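Local atomic coordinates of possible periplasmic protein (PDB entry 3RGC), a protein that probably acts as a SurA-like periplasmic chaperone and may have peptidyl-prolyl cis-trans isomerase activity. Residues B[50-55]-B[99-104]; B[56-61]-B[88-93]; B[6-11]-B[41-46]; B[111-116]-B[223-228]; B[104-109]-B[231-236]. One frame throughout, in Å; residues are numbered along the deposited sequence.

Contact 1. Residues B[50-55]-B[99-104]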
# COMPACT_ATOMS: atom_id res chain seq x y z
N ILE B 50 -25.50 -1.17 27.86
CA ILE B 50 -24.13 -1.20 27.40
C ILE B 50 -23.27 -1.53 28.60
O ILE B 50 -23.47 -0.96 29.66
CB ILE B 50 -23.68 0.17 26.84
CG1 ILE B 50 -24.56 0.59 25.68
CG2 ILE B 50 -22.22 0.11 26.40
CD1 ILE B 50 -24.64 -0.44 24.56
N VAL B 51 -22.32 -2.45 28.43
CA VAL B 51 -21.38 -2.78 29.50
C VAL B 51 -20.08 -3.43 28.98
O VAL B 51 -20.08 -4.10 27.95
CB VAL B 51 -22.05 -3.71 30.56
CG1 VAL B 51 -22.24 -5.09 29.99
CG2 VAL B 51 -21.21 -3.77 31.81
N VAL B 52 -18.99 -3.24 29.71
CA VAL B 52 -17.69 -3.83 29.42
C VAL B 52 -17.11 -4.64 30.61
O VAL B 52 -16.88 -4.09 31.69
CB VAL B 52 -16.70 -2.72 29.06
CG1 VAL B 52 -15.33 -3.31 28.78
CG2 VAL B 52 -17.23 -1.89 27.88
N ASN B 53 -16.89 -5.94 30.40
CA ASN B 53 -16.21 -6.84 31.33
C ASN B 53 -14.76 -6.50 31.53
O ASN B 53 -14.14 -5.86 30.69
CB ASN B 53 -16.10 -8.25 30.71
CG ASN B 53 -17.35 -8.99 30.76
OD1 ASN B 53 -17.88 -9.41 29.75
ND2 ASN B 53 -17.87 -9.18 31.97
N ASP B 54 -14.19 -7.06 32.59
CA ASP B 54 -12.74 -7.09 32.72
C ASP B 54 -12.10 -7.94 31.62
O ASP B 54 -11.07 -7.55 31.09
CB ASP B 54 -12.35 -7.57 34.10
CG ASP B 54 -12.67 -6.54 35.17
OD1 ASP B 54 -11.73 -5.81 35.58
OD2 ASP B 54 -13.85 -6.43 35.56
N LEU B 55 -12.73 -9.06 31.27
CA LEU B 55 -12.20 -9.89 30.19
C LEU B 55 -12.28 -9.24 28.81
O LEU B 55 -11.35 -9.34 28.03
CB LEU B 55 -12.85 -11.27 30.15
CG LEU B 55 -12.77 -12.11 31.43
CD1 LEU B 55 -13.30 -13.51 31.17
CD2 LEU B 55 -11.35 -12.18 31.97
N LYS B 99 -18.00 3.69 25.40
CA LYS B 99 -18.46 4.67 24.42
C LYS B 99 -18.50 4.06 23.02
O LYS B 99 -19.43 4.33 22.25
CB LYS B 99 -17.59 5.93 24.43
CG LYS B 99 -17.75 6.83 25.67
CD LYS B 99 -16.84 8.07 25.58
CE LYS B 99 -16.81 8.86 26.88
NZ LYS B 99 -17.32 10.26 26.70
N ARG B 100 -17.51 3.24 22.69
CA ARG B 100 -17.50 2.58 21.39
C ARG B 100 -18.65 1.57 21.26
O ARG B 100 -19.31 1.53 20.22
CB ARG B 100 -16.16 1.91 21.07
CG ARG B 100 -15.19 2.82 20.34
CD ARG B 100 -13.99 2.08 19.76
NE ARG B 100 -13.03 1.68 20.79
CZ ARG B 100 -12.23 2.53 21.43
NH1 ARG B 100 -12.28 3.83 21.16
NH2 ARG B 100 -11.38 2.08 22.34
N LYS B 101 -18.90 0.78 22.31
CA LYS B 101 -20.05 -0.13 22.28
C LYS B 101 -21.35 0.67 22.08
O LYS B 101 -22.23 0.27 21.32
CB LYS B 101 -20.13 -0.98 23.55
CG LYS B 101 -19.29 -2.25 23.53
CD LYS B 101 -19.59 -3.11 24.75
CE LYS B 101 -19.12 -4.54 24.56
NZ LYS B 101 -19.79 -5.47 25.53
N LEU B 102 -21.45 1.83 22.75
CA LEU B 102 -22.65 2.67 22.70
C LEU B 102 -22.93 3.15 21.29
O LEU B 102 -24.05 3.02 20.78
CB LEU B 102 -22.51 3.88 23.65
CG LEU B 102 -23.56 4.97 23.46
CD1 LEU B 102 -24.95 4.41 23.73
CD2 LEU B 102 -23.31 6.23 24.32
N TYR B 103 -21.91 3.71 20.64
CA TYR B 103 -22.08 4.19 19.27
C TYR B 103 -22.26 3.06 18.23
O TYR B 103 -22.90 3.26 17.21
CB TYR B 103 -20.93 5.12 18.89
CG TYR B 103 -20.95 6.39 19.72
CD1 TYR B 103 -21.99 7.28 19.60
CD2 TYR B 103 -19.96 6.66 20.63
CE1 TYR B 103 -22.03 8.42 20.36
CE2 TYR B 103 -20.00 7.80 21.41
CZ TYR B 103 -21.04 8.68 21.26
OH TYR B 103 -21.09 9.83 22.02
N GLU B 104 -21.71 1.88 18.49
CA GLU B 104 -21.99 0.72 17.63
C GLU B 104 -23.46 0.37 17.73
O GLU B 104 -24.13 0.18 16.73
CB GLU B 104 -21.22 -0.51 18.08
CG GLU B 104 -19.72 -0.46 18.03
CD GLU B 104 -19.10 -1.65 18.76
OE1 GLU B 104 -19.79 -2.68 18.95
OE2 GLU B 104 -17.92 -1.55 19.18
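The flat group at this junction is the peptide carbonyl of Val51, met by Lys101 at its oxygen: Lys101 NZ donates to Val51 O over 2.8 Å. The C=O...N angle of 173° sets the nitrogen almost straight ahead of the carbonyl. Lys101 gets there by an extended chain that starts with CG anti to the carbonyl carbon (chi1 -84°). On the way, Lys101 CD passes 3.4 Å from Val51 O and 4.1 Å from Val52 CG2. The same ammonium forms a salt bridge with Glu56, in the first turns of helix 54-67. In the SurA N-terminal domain this is where the link between helices 30-48 and 54-67 is laid against helix 86-107. At the start of this link, Ile50 slides past Lys101 in the opposite direction, bringing Ile50 CG2 to 3.7 Å from Lys101 CB. Ile50 CG1 lies 4.1 Å from Leu102 CA and 4.3 Å from Leu102 CD1. The buried side chain of Leu102 also packs on Gln44 and Leu48 of helix 30-48.

Contact 2. Residues B[56-61]-B[88-93]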
# COMPACT_ATOMS: atom_id res chain seq x y z
N GLU B 56 -13.40 -8.59 28.50
CA GLU B 56 -13.47 -7.77 27.31
C GLU B 56 -12.39 -6.70 27.35
O GLU B 56 -11.73 -6.45 26.36
CB GLU B 56 -14.80 -7.06 27.22
CG GLU B 56 -15.98 -7.94 26.94
CD GLU B 56 -17.24 -7.12 26.87
OE1 GLU B 56 -17.72 -6.72 27.95
OE2 GLU B 56 -17.70 -6.85 25.75
N LEU B 57 -12.25 -6.05 28.50
CA LEU B 57 -11.28 -4.97 28.65
C LEU B 57 -9.88 -5.50 28.42
O LEU B 57 -9.11 -4.90 27.67
CB LEU B 57 -11.38 -4.30 30.02
CG LEU B 57 -10.32 -3.23 30.33
CD1 LEU B 57 -10.52 -2.01 29.47
CD2 LEU B 57 -10.39 -2.82 31.77
N ASP B 58 -9.56 -6.63 29.05
CA ASP B 58 -8.24 -7.24 28.89
C ASP B 58 -8.03 -7.72 27.47
O ASP B 58 -6.95 -7.59 26.92
CB ASP B 58 -8.05 -8.42 29.85
CG ASP B 58 -7.96 -7.99 31.31
OD1 ASP B 58 -7.67 -6.81 31.56
OD2 ASP B 58 -8.18 -8.85 32.19
N ASP B 59 -9.07 -8.29 26.87
CA ASP B 59 -8.95 -8.77 25.51
C ASP B 59 -8.67 -7.60 24.58
O ASP B 59 -7.92 -7.73 23.62
CB ASP B 59 -10.20 -9.51 25.05
CG ASP B 59 -10.07 -10.00 23.62
OD1 ASP B 59 -9.03 -10.62 23.31
OD2 ASP B 59 -10.99 -9.75 22.79
N ALA B 60 -9.27 -6.46 24.87
CA ALA B 60 -9.10 -5.28 24.04
C ALA B 60 -7.70 -4.70 24.22
O ALA B 60 -7.09 -4.21 23.26
CB ALA B 60 -10.15 -4.24 24.34
N ILE B 61 -7.19 -4.76 25.44
CA ILE B 61 -5.82 -4.32 25.68
C ILE B 61 -4.83 -5.10 24.82
O ILE B 61 -4.01 -4.50 24.11
CB ILE B 61 -5.39 -4.42 27.16
CG1 ILE B 61 -6.33 -3.63 28.08
CG2 ILE B 61 -3.95 -3.94 27.32
CD1 ILE B 61 -6.31 -2.14 27.88
N GLN B 88 -4.74 3.58 35.81
CA GLN B 88 -5.45 4.73 35.27
C GLN B 88 -5.75 4.45 33.82
O GLN B 88 -6.89 4.59 33.37
CB GLN B 88 -4.61 6.00 35.40
CG GLN B 88 -5.39 7.29 35.14
CD GLN B 88 -6.64 7.41 36.00
OE1 GLN B 88 -6.59 7.21 37.22
NE2 GLN B 88 -7.78 7.71 35.38
N PHE B 89 -4.71 4.04 33.09
CA PHE B 89 -4.84 3.66 31.70
C PHE B 89 -6.02 2.71 31.48
O PHE B 89 -6.86 2.98 30.62
CB PHE B 89 -3.55 2.99 31.21
CG PHE B 89 -3.68 2.32 29.88
CD1 PHE B 89 -3.55 3.05 28.70
CD2 PHE B 89 -3.95 0.97 29.79
CE1 PHE B 89 -3.67 2.44 27.47
CE2 PHE B 89 -4.07 0.35 28.56
CZ PHE B 89 -3.93 1.08 27.39
N ARG B 90 -6.08 1.63 32.25
CA ARG B 90 -7.18 0.67 32.13
C ARG B 90 -8.51 1.36 32.34
O ARG B 90 -9.48 1.07 31.65
CB ARG B 90 -7.08 -0.45 33.17
CG ARG B 90 -6.00 -1.49 32.90
CD ARG B 90 -6.06 -2.65 33.91
NE ARG B 90 -6.83 -3.80 33.44
CZ ARG B 90 -8.01 -4.17 33.96
NH1 ARG B 90 -8.55 -3.48 34.96
NH2 ARG B 90 -8.64 -5.24 33.47
N THR B 91 -8.57 2.26 33.31
CA THR B 91 -9.83 2.94 33.60
C THR B 91 -10.26 3.78 32.41
O THR B 91 -11.41 3.72 31.99
CB THR B 91 -9.72 3.82 34.86
OG1 THR B 91 -9.45 2.99 36.00
CG2 THR B 91 -11.00 4.59 35.09
N ASN B 92 -9.33 4.56 31.86
CA ASN B 92 -9.66 5.40 30.71
C ASN B 92 -9.94 4.59 29.46
O ASN B 92 -10.77 4.96 28.64
CB ASN B 92 -8.57 6.42 30.44
CG ASN B 92 -8.40 7.40 31.59
OD1 ASN B 92 -9.34 7.67 32.34
ND2 ASN B 92 -7.19 7.92 31.74
N PHE B 93 -9.24 3.46 29.31
CA PHE B 93 -9.39 2.63 28.12
C PHE B 93 -10.79 2.04 28.16
O PHE B 93 -11.51 2.04 27.16
CB PHE B 93 -8.32 1.55 28.12
CG PHE B 93 -8.25 0.75 26.85
CD1 PHE B 93 -7.42 1.15 25.82
CD2 PHE B 93 -8.98 -0.41 26.70
CE1 PHE B 93 -7.33 0.40 24.65
CE2 PHE B 93 -8.90 -1.16 25.54
CZ PHE B 93 -8.07 -0.75 24.51
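Leu57 reaches from helix 54-67 into the side chains of Arg90 and Phe93 on helix 86-107, in a helix crossing of the SurA N-terminal domain; the local axes pass 10.8 Å apart at 103°, close to perpendicular. From CB, which points toward the other helix, the chain continues with CG anti to the backbone N (chi1 175°), and CG lies 4.1 Å from Arg90 NH2. There it forks. Leu57 CD1 abuts Phe93 CD2 at 3.6 Å, at the edge of the ring, while Leu57 CD2 covers one face of the Arg90 guanidinium, 3.4 Å from NH2. Ala60 CB takes another part of the Phe93 edge, 3.5 Å from CE2. Over the Phe93 face stands Ile61 CD1, a CH-pi contact 3.6 Å from the ring centroid; this methyl also meets Phe89 CE2 at 3.4 Å, tip to tip. Beside Leu57, a salt bridge spans the helices: Arg90 NH2 donates to Asp58 OD1 over 2.7 Å, nearly straight at 172°, with the oxygen lying in the guanidinium plane.

Contact 3. Residues B[6-11]-B[41-46]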
# COMPACT_ATOMS: atom_id res chain seq x y z
N VAL B 6 -28.49 19.52 36.26
CA VAL B 6 -28.99 18.17 36.33
C VAL B 6 -29.38 17.84 34.90
O VAL B 6 -29.99 18.67 34.23
CB VAL B 6 -30.23 18.08 37.25
CG1 VAL B 6 -30.62 16.65 37.47
CG2 VAL B 6 -29.92 18.73 38.57
N VAL B 7 -28.98 16.67 34.44
CA VAL B 7 -29.29 16.21 33.09
C VAL B 7 -30.02 14.88 33.22
O VAL B 7 -29.51 13.94 33.82
CB VAL B 7 -28.02 16.01 32.25
CG1 VAL B 7 -28.38 15.55 30.82
CG2 VAL B 7 -27.22 17.29 32.22
N ASP B 8 -31.23 14.82 32.67
CA ASP B 8 -32.20 13.84 33.12
C ASP B 8 -32.32 14.05 34.62
O ASP B 8 -32.91 15.04 35.06
CB ASP B 8 -31.75 12.42 32.82
CG ASP B 8 -32.40 11.86 31.57
OD1 ASP B 8 -31.93 10.81 31.07
OD2 ASP B 8 -33.38 12.47 31.09
N LYS B 9 -31.73 13.15 35.39
CA LYS B 9 -31.67 13.35 36.83
C LYS B 9 -30.22 13.38 37.32
O LYS B 9 -29.95 13.68 38.48
CB LYS B 9 -32.48 12.26 37.56
N GLU B 10 -29.30 13.09 36.41
CA GLU B 10 -27.88 13.02 36.72
C GLU B 10 -27.23 14.39 36.95
O GLU B 10 -27.19 15.23 36.06
CB GLU B 10 -27.15 12.22 35.64
CG GLU B 10 -27.60 10.76 35.61
CD GLU B 10 -27.19 10.01 34.35
OE1 GLU B 10 -26.15 10.38 33.76
OE2 GLU B 10 -27.91 9.06 33.96
N PRO B 11 -26.72 14.61 38.17
CA PRO B 11 -26.17 15.91 38.58
C PRO B 11 -24.77 16.19 38.00
O PRO B 11 -23.97 15.28 37.81
CB PRO B 11 -26.09 15.78 40.10
CG PRO B 11 -25.86 14.32 40.33
CD PRO B 11 -26.65 13.61 39.25
N GLU B 41 -24.76 10.27 27.34
CA GLU B 41 -24.22 8.97 26.93
C GLU B 41 -24.39 7.93 28.03
O GLU B 41 -24.83 6.82 27.78
CB GLU B 41 -22.73 9.07 26.61
CG GLU B 41 -22.41 9.85 25.35
CD GLU B 41 -20.92 10.16 25.22
OE1 GLU B 41 -20.19 10.01 26.22
OE2 GLU B 41 -20.48 10.54 24.12
N ILE B 42 -24.02 8.31 29.24
CA ILE B 42 -24.14 7.43 30.39
C ILE B 42 -25.56 6.93 30.53
O ILE B 42 -25.79 5.75 30.78
CB ILE B 42 -23.72 8.14 31.68
CG1 ILE B 42 -22.21 8.34 31.70
CG2 ILE B 42 -24.16 7.35 32.89
CD1 ILE B 42 -21.75 9.37 32.73
N SER B 43 -26.52 7.83 30.33
CA SER B 43 -27.94 7.47 30.46
C SER B 43 -28.40 6.53 29.36
O SER B 43 -29.21 5.62 29.58
CB SER B 43 -28.80 8.73 30.50
OG SER B 43 -29.93 8.59 29.66
N GLN B 44 -27.90 6.75 28.15
CA GLN B 44 -28.17 5.85 27.04
C GLN B 44 -27.49 4.50 27.28
O GLN B 44 -28.03 3.45 26.93
CB GLN B 44 -27.66 6.46 25.74
CG GLN B 44 -28.51 7.63 25.26
CD GLN B 44 -29.98 7.27 25.14
OE1 GLN B 44 -30.35 6.27 24.51
NE2 GLN B 44 -30.84 8.07 25.75
N MET B 45 -26.30 4.52 27.88
CA MET B 45 -25.59 3.30 28.23
C MET B 45 -26.45 2.41 29.14
O MET B 45 -26.57 1.21 28.92
CB MET B 45 -24.24 3.64 28.88
CG MET B 45 -23.15 4.07 27.87
SD MET B 45 -21.52 4.38 28.59
CE MET B 45 -21.38 3.00 29.71
N LYS B 46 -27.06 3.00 30.16
CA LYS B 46 -27.99 2.29 31.04
C LYS B 46 -29.15 1.67 30.27
O LYS B 46 -29.41 0.47 30.36
CB LYS B 46 -28.56 3.25 32.09
CG LYS B 46 -27.51 3.94 32.95
CD LYS B 46 -28.17 4.92 33.91
CE LYS B 46 -27.13 5.70 34.69
NZ LYS B 46 -26.19 4.77 35.36
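Asp8 and Glu10 hold their carboxylates against one face of helix 30-48, around Ser43. Ser43 OG donates a weak hydrogen bond to Asp8 OD1 at 3.3 Å. Glu10 touches mostly carbon: its OE1 lies 3.7 Å from Ile42 CG2, while OE2 lies 3.6 Å from Ser43 CB and 3.5 Å from Lys46 CE. Glu10 extends beyond CG, whereas Lys46 is bent at its last torsion (chi4 -54°), and the two chains pass in opposite directions; Glu10 OE2 and Lys46 NZ stay 4.8 Å apart.

Behind this first shell is a tight hairpin. Val7 to Glu10 make a type II' beta turn, with Asp8 at phi 54° and psi -105°, and backbone bonds run both ways, Glu10 N to Val7 O at 2.7 Å and Val7 N to Glu10 O at 2.8 Å. The turn joins strands 3-7 and 10-13, and strand 3-7 is paired on its other side with 247-249 near the end of the chain. On the helix, Glu41 forms a salt bridge with Lys99 and Gln44 a hydrogen bond with Tyr237, tying it to two further helices. With one weak bond and an ammonium at a distance, the junction is polar but lightly bonded; Lys46 would be expected to ease the negative charge of Glu10 through its field and not by direct pairing.

Contact 4. Residues B[111-116]-B[223-228]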
# COMPACT_ATOMS: atom_id res chain seq x y z
N LYS B 111 -30.97 2.47 9.08
CA LYS B 111 -31.19 1.81 7.80
C LYS B 111 -30.23 2.43 6.79
O LYS B 111 -30.36 3.59 6.45
CB LYS B 111 -32.63 2.00 7.34
CG LYS B 111 -33.64 1.64 8.42
CD LYS B 111 -34.99 1.23 7.85
CE LYS B 111 -35.93 0.77 8.96
NZ LYS B 111 -35.30 -0.29 9.81
N THR B 112 -29.25 1.65 6.35
CA THR B 112 -28.19 2.17 5.50
C THR B 112 -28.51 1.87 4.04
O THR B 112 -28.90 0.75 3.71
CB THR B 112 -26.82 1.52 5.86
OG1 THR B 112 -26.65 1.52 7.28
CG2 THR B 112 -25.67 2.25 5.22
N ASP B 113 -28.35 2.87 3.19
CA ASP B 113 -28.49 2.72 1.74
C ASP B 113 -27.15 2.29 1.12
O ASP B 113 -26.15 2.99 1.23
CB ASP B 113 -28.99 4.04 1.13
CG ASP B 113 -29.08 3.99 -0.39
OD1 ASP B 113 -29.13 2.87 -0.94
OD2 ASP B 113 -29.10 5.07 -1.04
N PHE B 114 -27.13 1.11 0.50
CA PHE B 114 -25.91 0.61 -0.14
C PHE B 114 -26.07 0.61 -1.66
O PHE B 114 -25.34 -0.10 -2.35
CB PHE B 114 -25.60 -0.82 0.31
CG PHE B 114 -25.26 -0.96 1.77
CD1 PHE B 114 -23.96 -0.80 2.22
CD2 PHE B 114 -26.25 -1.29 2.70
CE1 PHE B 114 -23.66 -0.93 3.56
CE2 PHE B 114 -25.95 -1.43 4.04
CZ PHE B 114 -24.65 -1.25 4.47
N SER B 115 -27.03 1.38 -2.18
CA SER B 115 -27.41 1.30 -3.60
C SER B 115 -26.48 2.09 -4.49
O SER B 115 -25.97 3.15 -4.11
CB SER B 115 -28.86 1.73 -3.81
OG SER B 115 -29.03 3.13 -3.65
N ASP B 116 -26.26 1.59 -5.70
CA ASP B 116 -25.33 2.23 -6.61
C ASP B 116 -25.80 3.64 -6.93
O ASP B 116 -25.00 4.59 -6.92
CB ASP B 116 -25.16 1.42 -7.90
CG ASP B 116 -23.87 1.75 -8.62
OD1 ASP B 116 -22.94 2.27 -7.96
OD2 ASP B 116 -23.77 1.48 -9.84
N ASN B 223 -17.77 3.79 0.56
CA ASN B 223 -17.36 3.82 1.95
C ASN B 223 -17.67 5.17 2.62
O ASN B 223 -18.16 5.21 3.75
CB ASN B 223 -15.87 3.48 2.08
CG ASN B 223 -15.54 2.10 1.53
OD1 ASN B 223 -16.37 1.20 1.56
ND2 ASN B 223 -14.32 1.94 1.02
N ALA B 224 -17.42 6.26 1.91
CA ALA B 224 -17.68 7.60 2.42
C ALA B 224 -19.18 7.86 2.57
O ALA B 224 -19.63 8.49 3.54
CB ALA B 224 -17.06 8.63 1.50
N TYR B 225 -19.96 7.39 1.60
CA TYR B 225 -21.41 7.54 1.66
C TYR B 225 -21.93 6.84 2.89
O TYR B 225 -22.72 7.38 3.66
CB TYR B 225 -22.04 6.95 0.41
CG TYR B 225 -23.53 7.06 0.35
CD1 TYR B 225 -24.18 8.21 0.78
CD2 TYR B 225 -24.30 6.02 -0.18
CE1 TYR B 225 -25.56 8.32 0.71
CE2 TYR B 225 -25.68 6.12 -0.25
CZ TYR B 225 -26.31 7.28 0.19
OH TYR B 225 -27.68 7.38 0.11
N VAL B 226 -21.48 5.61 3.09
CA VAL B 226 -21.88 4.81 4.23
C VAL B 226 -21.37 5.43 5.54
O VAL B 226 -22.11 5.53 6.51
CB VAL B 226 -21.35 3.38 4.09
CG1 VAL B 226 -21.52 2.61 5.40
CG2 VAL B 226 -22.06 2.67 2.93
N SER B 227 -20.10 5.84 5.56
CA SER B 227 -19.57 6.53 6.73
C SER B 227 -20.44 7.73 7.11
O SER B 227 -20.80 7.92 8.27
CB SER B 227 -18.13 7.00 6.48
OG SER B 227 -17.96 8.33 6.95
N GLU B 228 -20.78 8.56 6.12
CA GLU B 228 -21.62 9.72 6.38
C GLU B 228 -23.02 9.38 6.86
O GLU B 228 -23.57 10.08 7.72
CB GLU B 228 -21.72 10.62 5.16
CG GLU B 228 -22.75 11.71 5.36
CD GLU B 228 -22.44 12.94 4.55
OE1 GLU B 228 -21.44 12.93 3.80
OE2 GLU B 228 -23.21 13.92 4.67
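Asp113, which forms an Asx turn just ahead of helix 116-125, takes a hydrogen bond from Tyr225 on the long helix 218-244. Tyr225 OH donates to Asp113 OD2 over 2.9 Å, reaching it on the anti side and 26° out of the carboxylate plane. The carboxylate stands nearly upright to the phenol ring, the planes 83° apart, and OD2 lies at the ring's edge. The other oxygen serves the turn: Asp113 OD1 receives Ser115 OG at 2.7 Å on its syn lone pair and Ser115 N at 2.9 Å from above the plane. Both oxygens are thus engaged, which fixes how the group is turned. Gln229, one turn on from Tyr225, accepts a bond from Asp113 N. Beside this polar part is a small apolar one. Val226 CG2 rests 4.0 Å from Phe114 CE1, and Val226 CG1 is 4.2 Å from Thr112 CG2, the two side chains crossing at about a right angle. Thr112 CG2 also sits over one face of the Phe114 ring. Ser115 is the N-cap residue, its OG bound to Gly118 N; the loop side is thus an Asx turn running into a serine N-cap, here braced by Tyr225 from helix 218-244.

Contact 5. Residues B[104-109]-B[231-236]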
# COMPACT_ATOMS: atom_id res chain seq x y z
N GLU B 104 -21.71 1.88 18.49
CA GLU B 104 -21.99 0.72 17.63
C GLU B 104 -23.46 0.37 17.73
O GLU B 104 -24.13 0.18 16.73
CB GLU B 104 -21.22 -0.51 18.08
CG GLU B 104 -19.72 -0.46 18.03
CD GLU B 104 -19.10 -1.65 18.76
OE1 GLU B 104 -19.79 -2.68 18.95
OE2 GLU B 104 -17.92 -1.55 19.18
N LYS B 105 -23.95 0.22 18.96
CA LYS B 105 -25.35 -0.09 19.22
C LYS B 105 -26.26 0.92 18.52
O LYS B 105 -27.16 0.56 17.76
CB LYS B 105 -25.61 -0.08 20.73
CG LYS B 105 -27.02 -0.46 21.16
CD LYS B 105 -27.34 -1.89 20.75
CE LYS B 105 -28.65 -2.37 21.37
NZ LYS B 105 -29.08 -3.71 20.85
N ILE B 106 -26.01 2.20 18.77
CA ILE B 106 -26.80 3.23 18.15
C ILE B 106 -26.79 3.09 16.64
O ILE B 106 -27.84 3.10 16.01
CB ILE B 106 -26.33 4.64 18.56
CG1 ILE B 106 -26.72 4.93 20.01
CG2 ILE B 106 -26.92 5.71 17.64
CD1 ILE B 106 -26.36 6.32 20.44
N ALA B 107 -25.61 2.95 16.04
CA ALA B 107 -25.57 2.81 14.58
C ALA B 107 -26.27 1.54 14.06
O ALA B 107 -26.70 1.50 12.91
CB ALA B 107 -24.15 2.85 14.09
N SER B 108 -26.39 0.51 14.90
CA SER B 108 -27.04 -0.72 14.46
C SER B 108 -28.54 -0.50 14.28
O SER B 108 -29.25 -1.35 13.77
CB SER B 108 -26.78 -1.88 15.43
OG SER B 108 -27.67 -1.85 16.55
N MET B 109 -29.00 0.68 14.69
CA MET B 109 -30.42 0.98 14.66
C MET B 109 -30.82 1.56 13.31
O MET B 109 -32.00 1.60 13.00
CB MET B 109 -30.78 1.98 15.77
CG MET B 109 -30.98 1.35 17.14
SD MET B 109 -31.35 2.55 18.44
CE MET B 109 -30.72 1.67 19.82
N GLN B 231 -22.56 8.60 10.63
CA GLN B 231 -22.30 9.84 11.36
C GLN B 231 -23.54 10.70 11.55
O GLN B 231 -23.79 11.20 12.65
CB GLN B 231 -21.21 10.63 10.64
CG GLN B 231 -21.12 12.09 11.03
CD GLN B 231 -20.19 12.88 10.11
OE1 GLN B 231 -19.16 12.36 9.66
NE2 GLN B 231 -20.56 14.12 9.80
N ASN B 232 -24.33 10.84 10.49
CA ASN B 232 -25.56 11.64 10.53
C ASN B 232 -26.63 11.04 11.42
O ASN B 232 -27.31 11.75 12.17
CB ASN B 232 -26.14 11.84 9.12
CG ASN B 232 -25.26 12.69 8.25
OD1 ASN B 232 -24.32 13.33 8.72
ND2 ASN B 232 -25.57 12.73 6.95
N PHE B 233 -26.80 9.73 11.30
CA PHE B 233 -27.79 9.03 12.11
C PHE B 233 -27.45 9.13 13.59
O PHE B 233 -28.32 9.31 14.44
CB PHE B 233 -27.87 7.57 11.69
CG PHE B 233 -28.84 6.78 12.50
CD1 PHE B 233 -30.17 6.67 12.10
CD2 PHE B 233 -28.44 6.16 13.66
CE1 PHE B 233 -31.07 5.94 12.86
CE2 PHE B 233 -29.35 5.42 14.43
CZ PHE B 233 -30.66 5.32 14.03
N ILE B 234 -26.17 8.98 13.90
CA ILE B 234 -25.70 9.12 15.27
C ILE B 234 -25.97 10.54 15.77
O ILE B 234 -26.57 10.73 16.83
CB ILE B 234 -24.21 8.78 15.37
CG1 ILE B 234 -24.00 7.27 15.25
CG2 ILE B 234 -23.64 9.30 16.68
CD1 ILE B 234 -22.53 6.86 15.33
N GLN B 235 -25.53 11.53 15.00
CA GLN B 235 -25.80 12.93 15.33
C GLN B 235 -27.29 13.19 15.50
O GLN B 235 -27.73 13.73 16.52
CB GLN B 235 -25.24 13.86 14.26
CG GLN B 235 -23.77 14.19 14.43
CD GLN B 235 -23.54 15.27 15.48
OE1 GLN B 235 -24.48 15.89 15.96
NE2 GLN B 235 -22.27 15.49 15.82
N ASP B 236 -28.08 12.79 14.51
CA ASP B 236 -29.52 12.96 14.57
C ASP B 236 -30.11 12.31 15.82
O ASP B 236 -31.02 12.85 16.45
CB ASP B 236 -30.16 12.39 13.30
CG ASP B 236 -31.68 12.40 13.36
OD1 ASP B 236 -32.28 13.46 13.08
OD2 ASP B 236 -32.27 11.35 13.67
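Phe233 of helix 218-244 pushes its ring against Ile106 and Met109, at the C-terminal part of helix 86-107 and just beyond it, and here the packing is tight. Phe233 CE2 comes within 3.2 Å of the backbone oxygen Ile106 O, which also accepts from Met109 N at 3.0 Å. Phe233 CZ lies 3.8 Å from Met109 CB, and Ile106 CG2 is 4.0 Å from Phe233 CE2. The CB of Phe233 points toward the other segment and CG lies anti to the backbone N (chi1 179°), which starts the ring off on its way to Ile106 and Met109. Ile106 is buried; its CG2 also meets Ile234 CG1 at 4.1 Å, with the two isoleucines set roughly perpendicular, and it touches Tyr237 and Phe238 further along helix 218-244. Toward Ala107 the fit slackens: Ala107 CB and Ile234 CD1 are 4.5 Å apart. No hydrogen bond joins the segments. The outer sides of both are polar and exposed, with Lys105 and Ser108 on one and Gln231, Asn232 and Gln235 on the other. Ser108 OG turns back on its own backbone, donating to Lys105 O over 2.7 Å. The contact is apolar helix-to-helix packing, consistent with a SurA-like fold in which a helix from late in the chain returns to complete the N-terminal helical domain.

In the fold
Helix 86-107 strings together three of the contacts: 2, then 1, then 5. Contacts 1 and 2 have centres about 11 Å apart and touch again where Val52 CG1 lies 4.1 Å from Leu57 N. Contact 3 adjoins contact 1 through the end of helix 30-48, where Ile50 N and Met45 O, 2.8 Å apart, probably form a hydrogen bond. Contacts 1 and 5 share Glu104, and Tyr103 CD1 packs on Ile234 CG2 at 3.9 Å. Contacts 4 and 5 lie on helix 218-244 with centres about 13 Å apart, contact 4 nested inside the chain loop that contact 5 closes. Contacts 2 and 4 are farthest apart, with centres about 32 Å and nearest atoms about 22 Å from each other.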